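Local coordinates for methylxanthine N3-demethylase NdmB (PDB 6ICL), which removes the N3-methyl group of theobromine and related methylxanthines, caffeine included, as a Rieske-type non-heme iron oxygenase in bacterial caffeine degradation, at residues R70-I75 / A98-L103; R221-L226 / L365-E370. All blocks are in the same frame, centred on the assembly; numbering follows the deposited sequence.

Contact 1 (R70-I75 / A98-L103); sequences RLNSKI and AGKDYL
The carboxylate of D101 takes the backbone N-H of N72 on OD2, with N72 N and D101 OD2 2.7 Å apart. This bond ties a beta hairpin of the Rieske domain to the small sheet that leads to the [2Fe-2S] cluster. The hairpin joins strands 64-71 and 74-79 through a type I' turn from L71 to K74. Strand 100-104 runs on toward C105, a residue of the cluster pocket. The N-H...O angle is 160°, and OD2 is met on its anti side, somewhat out of the carboxylate plane. A second bond runs the opposite way: D101 N donates to N72 OD1 at 2.9 Å. Each residue thus gives its backbone N-H to the other's side chain. The amide and carboxylate lie alongside each other and point opposite ways, their planes only 9° apart. In both residues CG lies beside the backbone N (chi1 -48° in N72), which brings N72 OD1 and D101 OD2 each to the partner's backbone N-H. The N72 amide nitrogen has its own partners. ND2 gives a hydrogen bond to E114 OE1, and a water accepts a further one from it and donates to D101 O. These bonds fix which way the amide is turned. L71 supplies the apolar part. Its CB lies 3.9 Å from D101 CB, and the leucine also packs on V94 of strand 93-97. R70 points away from strand 100-104; its guanidinium forms a salt bridge with E47. Beyond D101, L71 CD2 rests against the backbone of strand 100-104, 3.6 Å from Y102 C and 3.9 Å from L103 N.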
ATOM      1  N   ARG A  70      -7.080  20.543 -28.422  1.00 33.66           N
ATOM      2  CA  ARG A  70      -7.928  21.621 -28.910  1.00 35.95           C
ATOM      3  C   ARG A  70      -7.022  22.626 -29.596  1.00 38.99           C
ATOM      4  O   ARG A  70      -6.186  23.259 -28.944  1.00 37.01           O
ATOM      5  CB  ARG A  70      -8.734  22.278 -27.795  1.00 34.91           C
ATOM      6  CG  ARG A  70      -9.603  23.416 -28.326  1.00 37.30           C
ATOM      7  CD  ARG A  70     -10.923  23.466 -27.613  1.00 34.54           C
ATOM      8  NE  ARG A  70     -10.721  23.474 -26.174  1.00 41.80           N
ATOM      9  CZ  ARG A  70     -11.684  23.284 -25.289  1.00 42.30           C
ATOM     10  NH1 ARG A  70     -12.928  23.074 -25.691  1.00 41.53           N
ATOM     11  NH2 ARG A  70     -11.399  23.314 -23.998  1.00 42.27           N
ATOM     12  N   LEU A  71      -7.166  22.733 -30.919  1.00 35.92           N
ATOM     13  CA  LEU A  71      -6.379  23.622 -31.759  1.00 39.18           C
ATOM     14  C   LEU A  71      -7.347  24.601 -32.422  1.00 45.22           C
ATOM     15  O   LEU A  71      -8.269  24.175 -33.127  1.00 37.80           O
ATOM     16  CB  LEU A  71      -5.602  22.835 -32.821  1.00 35.81           C
ATOM     17  CG  LEU A  71      -4.637  21.728 -32.371  1.00 42.58           C
ATOM     18  CD1 LEU A  71      -3.884  21.161 -33.564  1.00 38.65           C
ATOM     19  CD2 LEU A  71      -3.656  22.233 -31.326  1.00 41.75           C
ATOM     20  N   ASN A  72      -7.158  25.897 -32.167  1.00 46.62           N
ATOM     21  CA  ASN A  72      -7.989  26.945 -32.766  1.00 44.25           C
ATOM     22  C   ASN A  72      -9.461  26.676 -32.504  1.00 46.80           C
ATOM     23  O   ASN A  72     -10.285  26.670 -33.418  1.00 47.63           O
ATOM     24  CB  ASN A  72      -7.724  27.057 -34.267  1.00 44.42           C
ATOM     25  CG  ASN A  72      -6.243  27.110 -34.589  1.00 43.09           C
ATOM     26  OD1 ASN A  72      -5.535  27.977 -34.086  1.00 47.60           O
ATOM     27  ND2 ASN A  72      -5.763  26.170 -35.403  1.00 41.92           N
ATOM     28  N   SER A  73      -9.777  26.395 -31.239  1.00 41.48           N
ATOM     29  CA  SER A  73     -11.126  26.173 -30.726  1.00 45.98           C
ATOM     30  C   SER A  73     -11.782  24.880 -31.202  1.00 43.49           C
ATOM     31  O   SER A  73     -12.960  24.651 -30.891  1.00 45.05           O
ATOM     32  CB  SER A  73     -12.051  27.346 -31.058  1.00 50.76           C
ATOM     33  OG  SER A  73     -11.492  28.537 -30.547  1.00 54.71           O
ATOM     34  N   LYS A  74     -11.081  24.014 -31.935  1.00 40.15           N
ATOM     35  CA  LYS A  74     -11.649  22.717 -32.279  1.00 42.32           C
ATOM     36  C   LYS A  74     -10.767  21.583 -31.767  1.00 41.08           C
ATOM     37  O   LYS A  74      -9.548  21.567 -31.993  1.00 34.35           O
ATOM     38  CB  LYS A  74     -11.844  22.533 -33.792  1.00 44.08           C
ATOM     39  CG  LYS A  74     -13.205  21.848 -34.185  1.00 50.33           C
ATOM     40  CD  LYS A  74     -13.507  20.493 -33.447  1.00 59.24           C
ATOM     41  CE  LYS A  74     -14.750  20.511 -32.461  1.00 56.58           C
ATOM     42  NZ  LYS A  74     -14.525  21.012 -31.015  1.00 44.24           N
ATOM     43  N   ILE A  75     -11.415  20.600 -31.157  1.00 39.37           N
ATOM     44  CA  ILE A  75     -10.735  19.406 -30.682  1.00 38.60           C
ATOM     45  C   ILE A  75     -10.484  18.484 -31.854  1.00 38.65           C
ATOM     46  O   ILE A  75     -11.398  18.150 -32.616  1.00 41.03           O
ATOM     47  CB  ILE A  75     -11.563  18.709 -29.601  1.00 39.49           C
ATOM     48  CG1 ILE A  75     -11.863  19.689 -28.472  1.00 34.81           C
ATOM     49  CG2 ILE A  75     -10.821  17.479 -29.068  1.00 33.76           C
ATOM     50  CD1 ILE A  75     -12.681  19.046 -27.373  1.00 38.28           C
ATOM     51  N   ALA A  98       1.987  32.590 -34.670  1.00 53.05           N
ATOM     52  CA  ALA A  98       1.301  33.481 -35.600  1.00 52.71           C
ATOM     53  C   ALA A  98      -0.208  33.256 -35.548  1.00 49.57           C
ATOM     54  O   ALA A  98      -0.865  33.072 -36.568  1.00 48.99           O
ATOM     55  CB  ALA A  98       1.831  33.289 -37.021  1.00 49.54           C
ATOM     56  N   GLY A  99      -0.738  33.182 -34.329  1.00 54.75           N
ATOM     57  CA  GLY A  99      -2.146  32.950 -34.089  1.00 52.63           C
ATOM     58  C   GLY A  99      -2.706  31.595 -34.486  1.00 54.61           C
ATOM     59  O   GLY A  99      -3.926  31.422 -34.416  1.00 56.63           O
ATOM     60  N   LYS A 100      -1.890  30.636 -34.922  1.00 48.30           N
ATOM     61  CA  LYS A 100      -2.374  29.290 -35.219  1.00 49.56           C
ATOM     62  C   LYS A 100      -1.861  28.309 -34.165  1.00 51.53           C
ATOM     63  O   LYS A 100      -0.681  28.340 -33.796  1.00 45.89           O
ATOM     64  CB  LYS A 100      -1.936  28.808 -36.609  1.00 54.20           C
ATOM     65  CG  LYS A 100      -2.549  29.554 -37.780  1.00 63.11           C
ATOM     66  CD  LYS A 100      -4.033  29.244 -37.957  1.00 68.58           C
ATOM     67  CE  LYS A 100      -4.674  30.199 -38.962  1.00 83.45           C
ATOM     68  NZ  LYS A 100      -6.129  30.353 -38.705  1.00 89.27           N
ATOM     69  N   ASP A 101      -2.749  27.433 -33.693  1.00 49.67           N
ATOM     70  CA  ASP A 101      -2.382  26.422 -32.708  1.00 44.63           C
ATOM     71  C   ASP A 101      -1.806  25.173 -33.365  1.00 39.89           C
ATOM     72  O   ASP A 101      -2.206  24.775 -34.462  1.00 44.75           O
ATOM     73  CB  ASP A 101      -3.591  26.036 -31.864  1.00 40.88           C
ATOM     74  CG  ASP A 101      -4.114  27.189 -31.057  1.00 42.73           C
ATOM     75  OD1 ASP A 101      -3.321  28.114 -30.799  1.00 45.69           O
ATOM     76  OD2 ASP A 101      -5.308  27.168 -30.679  1.00 45.02           O
ATOM     77  N   TYR A 102      -0.881  24.535 -32.655  1.00 39.99           N
ATOM     78  CA  TYR A 102      -0.251  23.311 -33.114  1.00 41.55           C
ATOM     79  C   TYR A 102      -0.112  22.353 -31.938  1.00 38.68           C
ATOM     80  O   TYR A 102      -0.057  22.755 -30.772  1.00 34.51           O
ATOM     81  CB  TYR A 102       1.125  23.579 -33.747  1.00 40.13           C
ATOM     82  CG  TYR A 102       1.033  24.506 -34.942  1.00 49.80           C
ATOM     83  CD1 TYR A 102       0.767  24.007 -36.215  1.00 50.55           C
ATOM     84  CD2 TYR A 102       1.173  25.887 -34.790  1.00 50.48           C
ATOM     85  CE1 TYR A 102       0.651  24.860 -37.311  1.00 52.51           C
ATOM     86  CE2 TYR A 102       1.057  26.755 -35.884  1.00 49.12           C
ATOM     87  CZ  TYR A 102       0.801  26.230 -37.135  1.00 50.37           C
ATOM     88  OH  TYR A 102       0.681  27.075 -38.213  1.00 59.30           O
ATOM     89  N   LEU A 103      -0.036  21.083 -32.273  1.00 38.08           N
ATOM     90  CA  LEU A 103       0.271  20.034 -31.312  1.00 41.35           C
ATOM     91  C   LEU A 103       1.762  19.742 -31.415  1.00 37.85           C
ATOM     92  O   LEU A 103       2.243  19.254 -32.445  1.00 40.27           O
ATOM     93  CB  LEU A 103      -0.578  18.801 -31.584  1.00 36.78           C
ATOM     94  CG  LEU A 103      -0.248  17.539 -30.784  1.00 39.53           C
ATOM     95  CD1 LEU A 103      -0.514  17.762 -29.315  1.00 33.13           C
ATOM     96  CD2 LEU A 103      -1.141  16.450 -31.334  1.00 39.39           C
TER
HETATM   97  O   HOH W   1      -3.115  25.143 -37.049  1.00 56.23           O

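Contact 2 (R221-L226 / L365-E370); sequences RVDGEL and LTNVIE
R221 and V368 form a single antiparallel bridge, a hydrogen-bonded pair. It lays the chain after helix 357-365 along edge strand 219-222 of the C-terminal domain's sheet. This bridge and the N367 side chain are the tight part of the contact. R221 N donates to V368 O at 2.9 Å, and V368 N returns a bond to R221 O at 2.8 Å. The second lies in the carbonyl plane, on a lone pair. N367 CA adds a CH...O contact to the same oxygen, so R221 O meets both an N-H and a C-H of the facing chain. N367 then reaches the type I' turn from V222 to E225. Its OD1 accepts D223 N at 2.9 Å, almost straight at 177°, although the donor stands above the carbonyl plane. CG lies beside the backbone N (chi1 -67°), carrying the amide toward the turn. An alanine here removes OD1, and D223 N would probably be left without its straight acceptor, the turn being tied less firmly to segment 365-370. Apolar packing is slight: V222 CG2 meets I369 CD1 at 3.7 Å. The extended R221 side chain runs on to helix 337-355, where it forms a salt bridge with E348 and a cation-pi contact with W345.

The solvent side is looser. A water bridges R221 NH1 and T366 O, meeting the guanidinium at its edge. Another accepts from G224 N and gives only a weak bond to N367 OD1. Attachment of segment 365-370 thus depends more on directional polar bonds than on buried apolar surface.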
ATOM      1  N   ARG A 221     -35.676  -1.635 -36.894  1.00 46.68           N
ATOM      2  CA  ARG A 221     -34.472  -0.944 -37.339  1.00 45.28           C
ATOM      3  C   ARG A 221     -34.908   0.283 -38.130  1.00 53.32           C
ATOM      4  O   ARG A 221     -35.555   0.150 -39.176  1.00 52.83           O
ATOM      5  CB  ARG A 221     -33.604  -1.849 -38.211  1.00 45.01           C
ATOM      6  CG  ARG A 221     -33.163  -3.167 -37.576  1.00 41.39           C
ATOM      7  CD  ARG A 221     -32.166  -3.812 -38.513  1.00 39.62           C
ATOM      8  NE  ARG A 221     -31.762  -5.163 -38.143  1.00 40.66           N
ATOM      9  CZ  ARG A 221     -30.962  -5.896 -38.911  1.00 41.65           C
ATOM     10  NH1 ARG A 221     -30.522  -5.394 -40.059  1.00 44.67           N
ATOM     11  NH2 ARG A 221     -30.597  -7.112 -38.547  1.00 41.72           N
ATOM     12  N   VAL A 222     -34.572   1.473 -37.633  1.00 49.14           N
ATOM     13  CA  VAL A 222     -34.993   2.738 -38.223  1.00 47.95           C
ATOM     14  C   VAL A 222     -33.787   3.674 -38.232  1.00 49.11           C
ATOM     15  O   VAL A 222     -33.317   4.097 -37.167  1.00 49.70           O
ATOM     16  CB  VAL A 222     -36.158   3.364 -37.444  1.00 47.21           C
ATOM     17  CG1 VAL A 222     -36.544   4.686 -38.064  1.00 48.49           C
ATOM     18  CG2 VAL A 222     -37.340   2.409 -37.370  1.00 49.59           C
ATOM     19  N   ASP A 223     -33.279   3.989 -39.423  1.00 48.73           N
ATOM     20  CA  ASP A 223     -32.250   5.016 -39.601  1.00 50.90           C
ATOM     21  C   ASP A 223     -31.035   4.785 -38.690  1.00 51.31           C
ATOM     22  O   ASP A 223     -30.592   5.687 -37.977  1.00 48.29           O
ATOM     23  CB  ASP A 223     -32.839   6.413 -39.360  1.00 47.38           C
ATOM     24  CG  ASP A 223     -34.027   6.735 -40.278  1.00 55.18           C
ATOM     25  OD1 ASP A 223     -33.993   6.342 -41.454  1.00 55.15           O
ATOM     26  OD2 ASP A 223     -34.986   7.401 -39.824  1.00 55.95           O
ATOM     27  N   GLY A 224     -30.494   3.568 -38.713  1.00 50.70           N
ATOM     28  CA  GLY A 224     -29.313   3.264 -37.918  1.00 48.14           C
ATOM     29  C   GLY A 224     -29.559   2.991 -36.446  1.00 47.01           C
ATOM     30  O   GLY A 224     -28.590   2.841 -35.690  1.00 46.68           O
ATOM     31  N   GLU A 225     -30.818   2.911 -36.013  1.00 45.53           N
ATOM     32  CA  GLU A 225     -31.181   2.724 -34.616  1.00 38.23           C
ATOM     33  C   GLU A 225     -31.987   1.441 -34.448  1.00 46.84           C
ATOM     34  O   GLU A 225     -32.825   1.114 -35.296  1.00 44.35           O
ATOM     35  CB  GLU A 225     -32.023   3.897 -34.099  1.00 40.62           C
ATOM     36  CG  GLU A 225     -31.480   5.296 -34.427  1.00 44.86           C
ATOM     37  CD  GLU A 225     -32.307   6.402 -33.775  1.00 44.84           C
ATOM     38  OE1 GLU A 225     -33.343   6.093 -33.134  1.00 43.36           O
ATOM     39  OE2 GLU A 225     -31.918   7.584 -33.894  1.00 42.60           O
ATOM     40  N   LEU A 226     -31.744   0.714 -33.359  1.00 41.49           N
ATOM     41  CA  LEU A 226     -32.747  -0.216 -32.846  1.00 42.34           C
ATOM     42  C   LEU A 226     -33.792   0.571 -32.069  1.00 47.22           C
ATOM     43  O   LEU A 226     -33.448   1.379 -31.198  1.00 45.20           O
ATOM     44  CB  LEU A 226     -32.125  -1.279 -31.943  1.00 42.50           C
ATOM     45  CG  LEU A 226     -31.601  -2.558 -32.584  1.00 47.76           C
ATOM     46  CD1 LEU A 226     -31.014  -3.459 -31.518  1.00 42.83           C
ATOM     47  CD2 LEU A 226     -32.720  -3.282 -33.365  1.00 42.18           C
ATOM     48  N   LEU A 365     -28.412   1.379 -43.191  1.00 48.17           N
ATOM     49  CA  LEU A 365     -29.471   2.319 -43.557  1.00 50.54           C
ATOM     50  C   LEU A 365     -30.824   1.681 -43.866  1.00 50.83           C
ATOM     51  O   LEU A 365     -31.836   2.396 -43.872  1.00 49.26           O
ATOM     52  CB  LEU A 365     -29.022   3.140 -44.764  1.00 51.88           C
ATOM     53  CG  LEU A 365     -27.805   4.022 -44.507  1.00 53.58           C
ATOM     54  CD1 LEU A 365     -27.200   4.473 -45.830  1.00 53.94           C
ATOM     55  CD2 LEU A 365     -28.215   5.219 -43.657  1.00 52.10           C
ATOM     56  N   THR A 366     -30.886   0.377 -44.120  1.00 50.58           N
ATOM     57  CA  THR A 366     -32.157  -0.253 -44.495  1.00 50.19           C
ATOM     58  C   THR A 366     -33.076  -0.398 -43.287  1.00 51.51           C
ATOM     59  O   THR A 366     -32.762  -1.138 -42.347  1.00 54.05           O
ATOM     60  CB  THR A 366     -31.911  -1.627 -45.118  1.00 52.97           C
ATOM     61  OG1 THR A 366     -31.202  -1.480 -46.356  1.00 51.82           O
ATOM     62  CG2 THR A 366     -33.230  -2.347 -45.353  1.00 49.45           C
ATOM     63  N   ASN A 367     -34.226   0.276 -43.315  1.00 49.97           N
ATOM     64  CA  ASN A 367     -35.167   0.137 -42.220  1.00 47.14           C
ATOM     65  C   ASN A 367     -35.880  -1.205 -42.301  1.00 55.33           C
ATOM     66  O   ASN A 367     -36.038  -1.788 -43.374  1.00 55.66           O
ATOM     67  CB  ASN A 367     -36.168   1.283 -42.219  1.00 52.05           C
ATOM     68  CG  ASN A 367     -35.511   2.597 -41.903  1.00 53.59           C
ATOM     69  OD1 ASN A 367     -34.285   2.673 -41.810  1.00 54.26           O
ATOM     70  ND2 ASN A 367     -36.304   3.636 -41.737  1.00 53.85           N
ATOM     71  N   VAL A 368     -36.259  -1.721 -41.137  1.00 48.70           N
ATOM     72  CA  VAL A 368     -36.917  -3.013 -41.027  1.00 51.57           C
ATOM     73  C   VAL A 368     -37.939  -2.894 -39.910  1.00 55.56           C
ATOM     74  O   VAL A 368     -37.579  -2.855 -38.730  1.00 52.17           O
ATOM     75  CB  VAL A 368     -35.920  -4.154 -40.742  1.00 49.90           C
ATOM     76  CG1 VAL A 368     -36.647  -5.472 -40.615  1.00 53.72           C
ATOM     77  CG2 VAL A 368     -34.854  -4.254 -41.827  1.00 51.55           C
ATOM     78  N   ILE A 369     -39.215  -2.813 -40.271  1.00 53.49           N
ATOM     79  CA  ILE A 369     -40.301  -2.662 -39.314  1.00 52.27           C
ATOM     80  C   ILE A 369     -40.929  -4.027 -39.104  1.00 61.58           C
ATOM     81  O   ILE A 369     -41.300  -4.697 -40.077  1.00 64.22           O
ATOM     82  CB  ILE A 369     -41.342  -1.649 -39.819  1.00 54.73           C
ATOM     83  CG1 ILE A 369     -40.642  -0.367 -40.273  1.00 55.80           C
ATOM     84  CG2 ILE A 369     -42.390  -1.363 -38.752  1.00 52.68           C
ATOM     85  CD1 ILE A 369     -39.726   0.236 -39.218  1.00 55.93           C
ATOM     86  N   GLU A 370     -41.052  -4.446 -37.844  1.00 58.21           N
ATOM     87  CA  GLU A 370     -41.545  -5.790 -37.555  1.00 62.40           C
ATOM     88  C   GLU A 370     -43.000  -5.897 -38.003  1.00 64.74           C
ATOM     89  O   GLU A 370     -43.898  -5.377 -37.333  1.00 65.67           O
ATOM     90  CB  GLU A 370     -41.391  -6.124 -36.071  1.00 62.43           C
ATOM     91  CG  GLU A 370     -41.277  -7.630 -35.806  1.00 62.50           C
ATOM     92  CD  GLU A 370     -41.078  -7.997 -34.336  1.00 66.27           C
ATOM     93  OE1 GLU A 370     -41.362  -9.162 -33.967  1.00 60.90           O
ATOM     94  OE2 GLU A 370     -40.634  -7.136 -33.549  1.00 66.09           O
TER
HETATM   95  O   HOH W   2     -30.835  -2.879 -41.692  1.00 45.97           O
HETATM   96  O   HOH W   3     -31.554   1.478 -40.029  1.00 50.07           O

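Overall arrangement
The two contacts belong to different parts of the subunit, with centres 39 Å apart and no touch between them. Contact 1 lies in the Rieske domain and is partly buried. Contact 2 is a surface contact of the C-terminal domain, away from the annotated metal sites. Each uses a hairpin with a type I' turn, and in each an asparagine oxygen accepts a backbone N-H. The asparagine sits in the turn in contact 1 but on the facing segment in contact 2. Contact 1 joins two sheets through reciprocal side-chain bonds and a buried leucine. Contact 2 pins an irregular chain end to a sheet edge through one main-chain bridge. Both include water bridges.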